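Local coordinates for protein aspartate aminotransferase (Rhodobacter sphaeroides, PDB 3NRA) that probably transfers the amino group of L-aspartate to 2-oxoglutarate, giving oxaloacetate and L-glutamate, with pyridoxal 5'-phosphate as cofactor, at residues I201-I204 with A205-A208; E255-S258 with G259-L262; G303-E306 with D307-R311. All blocks are in the same frame, centred on the assembly; numbering follows the deposited sequence.

Contact 1 (I201-I204 with A205-A208); sequences IGQI and AALA
Leu207 N donates to Gln203 O at 2.8 Å, the shortest sound bond between 201-204 and 205-208. The same i to i+4 step joins Ala205 to Ile201, Ala206 to Gly202 and Ala208 to Ile204, so each carbonyl of 201-204 receives an amide from the next turn. Leu207 also lays its side chain against this backbone, CG coming 3.3 Å from Gln203 O. In one of its two conformers Gln203 has CG anti to the backbone N (chi1 -173°), beside the carbonyl carbon and 3.9 Å from Leu207 CD1, and a bend at chi2 brings the amide end near Leu207; the second conformer makes this doubtful. Small residues suit the remaining places: the Ala205 methyl, CB, sits 3.4 Å from Ile201 O and also meets Leu234 and Glu237, and Gly202 and Ala206 lie on the partly exposed side. The branched residues serve the interior, Ile201 resting on Phe185, Ile204 on Phe183 and Leu172, and Leu207 on Phe176. This helix, its apolar side on strand 182-186 and helix 169-177, is the connection of the right-handed beta-alpha-beta crossover between parallel strands 182-186 and 214-218 in the seven-stranded sheet of a pyridoxal-phosphate-dependent aminotransferase.

Contact 2 (E255-S258 with G259-L262); sequences ESLS and GYRL
Leu257 O is gripped twice, by Tyr260 N at 2.9 Å and by water 2, which donates to it at 2.8 Å. The bond from Tyr260 closes a short 3-10 turn in the loop that follows the cofactor-bearing Lys253, part of the phosphate-binding cup of this aminotransferase family. Water 2 carries the link onward by accepting from Leu262 N at 2.9 Å, while water 1 bridges Ser256 O and Gly259 N, donating to the first and accepting from the second at 2.9 Å. A further bond, from Arg261 N to Ser258 O, continues the turn, although the place of that oxygen is less sure.

Arg261 then folds back over the turn. Its chain bends at chi2 (102°) and chi3 (-59°), which brings NH2 within 3.2 Å of Ser258 OG; this bond is weak, its N-H...O angle only 133°, yet OG lies in the guanidinium plane at its edge. NH1 binds the phosphate oxygen OP3 of the modified lysine at position 253, the task to which a long cationic side chain is suited, and probably helps to neutralise the phosphate charge. Buried NE has no partner, so the hold rests on the two terminal nitrogens.

Gly259 makes backbone hydrogen bonds with the second subunit, and its lack of a side chain probably eases that approach. Tyr260 meets Tyr289 of that subunit edge-to-face, and its ring also packs on Phe59 of its own chain. Within the turn the aromatic ring has Leu257 O near its plane, at the edge, and the apolar packing comes down to Leu257 CB resting 4.1 Å from Tyr260 CD2.

Contact 3 (G303-E306 with D307-R311); sequences GWME and DRIAR
One face of the Arg308 guanidinium lies against Trp304, whose CZ2 stands 3.6 Å above the plane, over its centre. The two flat groups are inclined by 44° rather than parallel, the side chains running side by side. The several N-H groups of arginine serve two carbonyls at once, NH2 donating to Glu53 O and NH1 to Thr254 O, which fixes its rotation, while the flat indole suits and shields one flat face. Both residues set CG opposite the backbone N (chi1 178° for Trp304, 168° for Arg308), which sends them out together from successive turns. These turns open helix 304-324: Gly303 is its N-cap, with a positive phi that suits glycine, and its O accepts from Asp307 N at 2.9 Å. Trp304 O is held twice, by Arg308 N and by water 3 at 2.8 Å, and the same water accepts from Arg311 NH1. A leucine in place of Arg308 would probably leave Glu53 O and Thr254 O without these donors and the indole without its flat neighbour. On another side of the helix selenomethionine Met305, a label rather than the natural residue, brings CG to 4.0 Å from Ile309 CD1.

Contacts 2 and 3 adjoin, although their centres are about 18 Å apart. Ser256 OG lies 3.3 Å from Arg308 NH1, and Glu255 CA packs 4.2 Å from Trp304 CH2, so the start of helix 304-324 backs the loop that follows the cofactor-bearing lysine at position 253. Contact 2 faces the active site directly, through the phosphate, whereas contact 3 reaches it as a second shell, its arginine holding the carbonyl of Thr254, next to that lysine. Contact 1 stands apart: its centre is about 31 Å from that of contact 2, on the opposite side of the chain's centre, and its nearest atoms remain about 19 Å from either of the others.

Contact 1 (I201-I204 with A205-A208)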
loop_
_atom_site.group_PDB
_atom_site.type_symbol
_atom_site.label_atom_id
_atom_site.label_comp_id
_atom_site.label_asym_id
_atom_site.label_seq_id
_atom_site.Cartn_x
_atom_site.Cartn_y
_atom_site.Cartn_z
ATOM N N ILE B 201 5.646 30.240 -5.217
ATOM C CA ILE B 201 6.355 29.262 -4.406
ATOM C C ILE B 201 7.146 29.967 -3.297
ATOM O O ILE B 201 7.247 29.452 -2.179
ATOM C CB ILE B 201 7.277 28.393 -5.299
ATOM C CG1 ILE B 201 6.408 27.485 -6.210
ATOM C CG2 ILE B 201 8.298 27.588 -4.468
ATOM C CD1 ILE B 201 5.622 26.369 -5.485
ATOM N N GLY B 202 7.660 31.155 -3.598
ATOM C CA GLY B 202 8.364 31.969 -2.613
ATOM C C GLY B 202 7.456 32.406 -1.477
ATOM O O GLY B 202 7.826 32.319 -0.306
ATOM N N GLN B 203 6.246 32.805 -1.832
ATOM C CA GLN B 203 5.276 33.246 -0.838
ATOM C C GLN B 203 4.724 32.075 -0.049
ATOM O O GLN B 203 4.485 32.208 1.137
ATOM C CB GLN B 203 4.136 34.070 -1.480
ATOM C CG GLN B 203 3.128 34.742 -0.442
ATOM C CD GLN B 203 3.767 35.842 0.423
ATOM O OE1 GLN B 203 4.980 36.065 0.382
ATOM N NE2 GLN B 203 2.937 36.539 1.197
ATOM N N ILE B 204 4.551 30.922 -0.703
ATOM C CA ILE B 204 4.129 29.716 0.010
ATOM C C ILE B 204 5.195 29.346 1.022
ATOM O O ILE B 204 4.885 29.053 2.161
ATOM C CB ILE B 204 3.874 28.502 -0.940
ATOM C CG1 ILE B 204 2.514 28.651 -1.669
ATOM C CG2 ILE B 204 3.894 27.176 -0.144
ATOM C CD1 ILE B 204 2.351 27.729 -2.863
ATOM N N ALA B 205 6.457 29.372 0.602
ATOM C CA ALA B 205 7.551 29.087 1.497
ATOM C C ALA B 205 7.584 30.063 2.677
ATOM O O ALA B 205 7.755 29.638 3.821
ATOM C CB ALA B 205 8.905 29.120 0.733
ATOM N N ALA B 206 7.445 31.360 2.392
ATOM C CA ALA B 206 7.500 32.404 3.435
ATOM C C ALA B 206 6.329 32.288 4.409
ATOM O O ALA B 206 6.507 32.414 5.626
ATOM C CB ALA B 206 7.549 33.836 2.791
ATOM N N LEU B 207 5.135 32.021 3.889
ATOM C CA LEU B 207 3.947 31.897 4.763
ATOM C C LEU B 207 4.069 30.676 5.680
ATOM O O LEU B 207 3.843 30.778 6.883
ATOM C CB LEU B 207 2.658 31.832 3.951
ATOM C CG LEU B 207 2.205 33.142 3.288
ATOM C CD1 LEU B 207 1.098 32.841 2.279
ATOM C CD2 LEU B 207 1.764 34.204 4.320
ATOM N N ALA B 208 4.516 29.550 5.120
ATOM C CA ALA B 208 4.717 28.327 5.914
ATOM C C ALA B 208 5.736 28.527 7.040
ATOM O O ALA B 208 5.499 28.098 8.187
ATOM C CB ALA B 208 5.126 27.148 5.019
#

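Contact 2 (E255-S258 with G259-L262)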
loop_
_atom_site.group_PDB
_atom_site.type_symbol
_atom_site.label_atom_id
_atom_site.label_comp_id
_atom_site.label_asym_id
_atom_site.label_seq_id
_atom_site.Cartn_x
_atom_site.Cartn_y
_atom_site.Cartn_z
ATOM N N GLU B 255 7.237 8.535 -16.562
ATOM C CA GLU B 255 8.028 7.416 -17.032
ATOM C C GLU B 255 7.169 6.159 -17.329
ATOM O O GLU B 255 7.713 5.114 -17.708
ATOM C CB GLU B 255 9.111 7.084 -16.000
ATOM C CG GLU B 255 10.142 8.226 -15.757
ATOM C CD GLU B 255 9.683 9.252 -14.757
ATOM O OE1 GLU B 255 8.487 9.261 -14.383
ATOM O OE2 GLU B 255 10.513 10.094 -14.359
ATOM N N SER B 256 5.841 6.267 -17.141
ATOM C CA SER B 256 4.895 5.200 -17.448
ATOM C C SER B 256 5.168 3.915 -16.646
ATOM O O SER B 256 4.916 2.817 -17.120
ATOM C CB SER B 256 4.861 4.920 -18.975
ATOM O OG SER B 256 4.203 5.990 -19.662
ATOM N N LEU B 257 5.660 4.068 -15.406
ATOM C CA LEU B 257 5.957 2.895 -14.555
ATOM C C LEU B 257 4.840 2.615 -13.525
ATOM O O LEU B 257 5.050 1.861 -12.573
ATOM C CB LEU B 257 7.302 3.073 -13.852
ATOM C CG LEU B 257 8.535 3.277 -14.734
ATOM C CD1 LEU B 257 9.782 3.119 -13.890
ATOM C CD2 LEU B 257 8.558 2.305 -15.867
ATOM N N SER B 258 3.647 3.177 -13.740
ATOM C CA SER B 258 2.544 3.007 -12.770
ATOM C C SER B 258 2.349 1.543 -12.379
ATOM O O SER B 258 2.202 1.253 -11.229
ATOM C CB SER B 258 1.222 3.582 -13.308
ATOM O OG SER B 258 0.168 3.419 -12.347
ATOM N N GLY B 259 2.476 0.629 -13.337
ATOM C CA GLY B 259 2.230 -0.816 -13.095
ATOM C C GLY B 259 3.159 -1.472 -12.074
ATOM O O GLY B 259 2.835 -2.518 -11.523
ATOM N N TYR B 260 4.326 -0.845 -11.834
ATOM C CA TYR B 260 5.270 -1.304 -10.802
ATOM C C TYR B 260 4.934 -0.775 -9.399
ATOM O O TYR B 260 5.367 -1.342 -8.432
ATOM C CB TYR B 260 6.694 -0.929 -11.196
ATOM C CG TYR B 260 7.212 -1.679 -12.443
ATOM C CD1 TYR B 260 7.692 -2.970 -12.348
ATOM C CD2 TYR B 260 7.283 -1.055 -13.669
ATOM C CE1 TYR B 260 8.179 -3.660 -13.494
ATOM C CE2 TYR B 260 7.783 -1.727 -14.814
ATOM C CZ TYR B 260 8.225 -3.026 -14.704
ATOM O OH TYR B 260 8.719 -3.696 -15.821
ATOM N N ARG B 261 4.155 0.313 -9.321
ATOM C CA ARG B 261 3.662 0.891 -8.052
ATOM C C ARG B 261 4.814 1.442 -7.125
ATOM O O ARG B 261 5.089 0.887 -6.049
ATOM C CB ARG B 261 2.765 -0.107 -7.310
ATOM C CG ARG B 261 1.817 0.555 -6.212
ATOM C CD ARG B 261 0.387 0.696 -6.728
ATOM N NE ARG B 261 0.331 1.506 -7.929
ATOM C CZ ARG B 261 0.253 2.831 -7.972
ATOM N NH1 ARG B 261 0.087 3.556 -6.876
ATOM N NH2 ARG B 261 0.312 3.430 -9.142
ATOM N N LEU B 262 5.433 2.558 -7.554
ATOM C CA LEU B 262 6.580 3.133 -6.873
ATOM C C LEU B 262 6.432 4.618 -6.718
ATOM O O LEU B 262 5.955 5.296 -7.618
ATOM C CB LEU B 262 7.886 2.827 -7.641
ATOM C CG LEU B 262 8.188 1.346 -7.773
ATOM C CD1 LEU B 262 9.123 1.121 -8.930
ATOM C CD2 LEU B 262 8.759 0.798 -6.445
HETATM O O HOH W 1 3.244 0.810 -16.129
HETATM O O HOH W 2 5.507 3.500 -10.300
#

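Contact 3 (G303-E306 with D307-R311)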
loop_
_atom_site.group_PDB
_atom_site.type_symbol
_atom_site.label_atom_id
_atom_site.label_comp_id
_atom_site.label_asym_id
_atom_site.label_seq_id
_atom_site.Cartn_x
_atom_site.Cartn_y
_atom_site.Cartn_z
ATOM N N GLY B 303 18.240 12.175 -24.280
ATOM C CA GLY B 303 17.227 12.532 -25.303
ATOM C C GLY B 303 15.869 11.808 -25.211
ATOM O O GLY B 303 14.922 12.205 -25.872
ATOM N N TRP B 304 15.774 10.761 -24.391
ATOM C CA TRP B 304 14.521 9.976 -24.275
ATOM C C TRP B 304 13.403 10.809 -23.601
ATOM O O TRP B 304 12.276 10.879 -24.093
ATOM C CB TRP B 304 14.766 8.687 -23.484
ATOM C CG TRP B 304 13.527 7.854 -23.282
ATOM C CD1 TRP B 304 12.960 6.996 -24.179
ATOM C CD2 TRP B 304 12.697 7.804 -22.101
ATOM N NE1 TRP B 304 11.830 6.432 -23.637
ATOM C CE2 TRP B 304 11.664 6.893 -22.359
ATOM C CE3 TRP B 304 12.745 8.432 -20.860
ATOM C CZ2 TRP B 304 10.667 6.600 -21.419
ATOM C CZ3 TRP B 304 11.752 8.121 -19.902
ATOM C CH2 TRP B 304 10.738 7.216 -20.195
HETATM N N MSE B 305 13.750 11.421 -22.481
HETATM C CA MSE B 305 12.840 12.268 -21.749
HETATM C C MSE B 305 12.480 13.496 -22.592
HETATM O O MSE B 305 11.325 13.934 -22.617
HETATM C CB MSE B 305 13.498 12.703 -20.430
HETATM C CG MSE B 305 12.612 13.558 -19.503
HETATM SE SE MSE B 305 10.849 12.773 -19.187
HETATM C CE MSE B 305 11.468 11.161 -18.670
ATOM N N GLU B 306 13.473 14.005 -23.326
ATOM C CA GLU B 306 13.301 15.190 -24.134
ATOM C C GLU B 306 12.352 14.921 -25.292
ATOM O O GLU B 306 11.501 15.752 -25.593
ATOM C CB GLU B 306 14.660 15.680 -24.657
ATOM C CG GLU B 306 14.688 17.129 -25.061
ATOM C CD GLU B 306 15.897 17.458 -25.967
ATOM O OE1 GLU B 306 16.926 16.733 -25.890
ATOM O OE2 GLU B 306 15.801 18.412 -26.764
ATOM N N ASP B 307 12.517 13.780 -25.955
ATOM C CA ASP B 307 11.551 13.337 -26.970
ATOM C C ASP B 307 10.164 13.104 -26.374
ATOM O O ASP B 307 9.158 13.477 -26.978
ATOM C CB ASP B 307 12.011 12.059 -27.652
ATOM C CG ASP B 307 13.221 12.266 -28.520
ATOM O OD1 ASP B 307 13.332 13.338 -29.184
ATOM O OD2 ASP B 307 14.073 11.347 -28.549
ATOM N N ARG B 308 10.103 12.479 -25.202
ATOM C CA ARG B 308 8.808 12.219 -24.575
ATOM C C ARG B 308 8.056 13.516 -24.318
ATOM O O ARG B 308 6.873 13.598 -24.577
ATOM C CB ARG B 308 8.963 11.433 -23.277
ATOM C CG ARG B 308 7.665 11.381 -22.419
ATOM C CD ARG B 308 7.569 10.119 -21.596
ATOM N NE ARG B 308 7.537 8.931 -22.438
ATOM C CZ ARG B 308 7.277 7.707 -21.992
ATOM N NH1 ARG B 308 6.988 7.493 -20.695
ATOM N NH2 ARG B 308 7.260 6.690 -22.841
ATOM N N ILE B 309 8.750 14.507 -23.773
ATOM C CA ILE B 309 8.158 15.833 -23.506
ATOM C C ILE B 309 7.703 16.465 -24.812
ATOM O O ILE B 309 6.618 17.019 -24.873
ATOM C CB ILE B 309 9.193 16.790 -22.806
ATOM C CG1 ILE B 309 9.460 16.347 -21.369
ATOM C CG2 ILE B 309 8.734 18.230 -22.853
ATOM C CD1 ILE B 309 10.782 16.920 -20.783
ATOM N N ALA B 310 8.517 16.338 -25.870
ATOM C CA ALA B 310 8.141 16.862 -27.170
ATOM C C ALA B 310 6.864 16.172 -27.748
ATOM O O ALA B 310 5.996 16.843 -28.343
ATOM C CB ALA B 310 9.359 16.758 -28.194
ATOM N N ARG B 311 6.765 14.846 -27.613
ATOM C CA ARG B 311 5.593 14.138 -28.149
ATOM C C ARG B 311 4.320 14.557 -27.402
ATOM O O ARG B 311 3.269 14.780 -28.027
ATOM C CB ARG B 311 5.772 12.637 -28.069
ATOM C CG ARG B 311 6.810 12.065 -29.039
ATOM C CD ARG B 311 6.765 10.533 -29.057
ATOM N NE ARG B 311 8.002 9.956 -29.570
ATOM C CZ ARG B 311 9.140 9.785 -28.867
ATOM N NH1 ARG B 311 9.225 10.132 -27.565
ATOM N NH2 ARG B 311 10.209 9.243 -29.462
HETATM O O HOH W 3 11.130 8.997 -25.823
#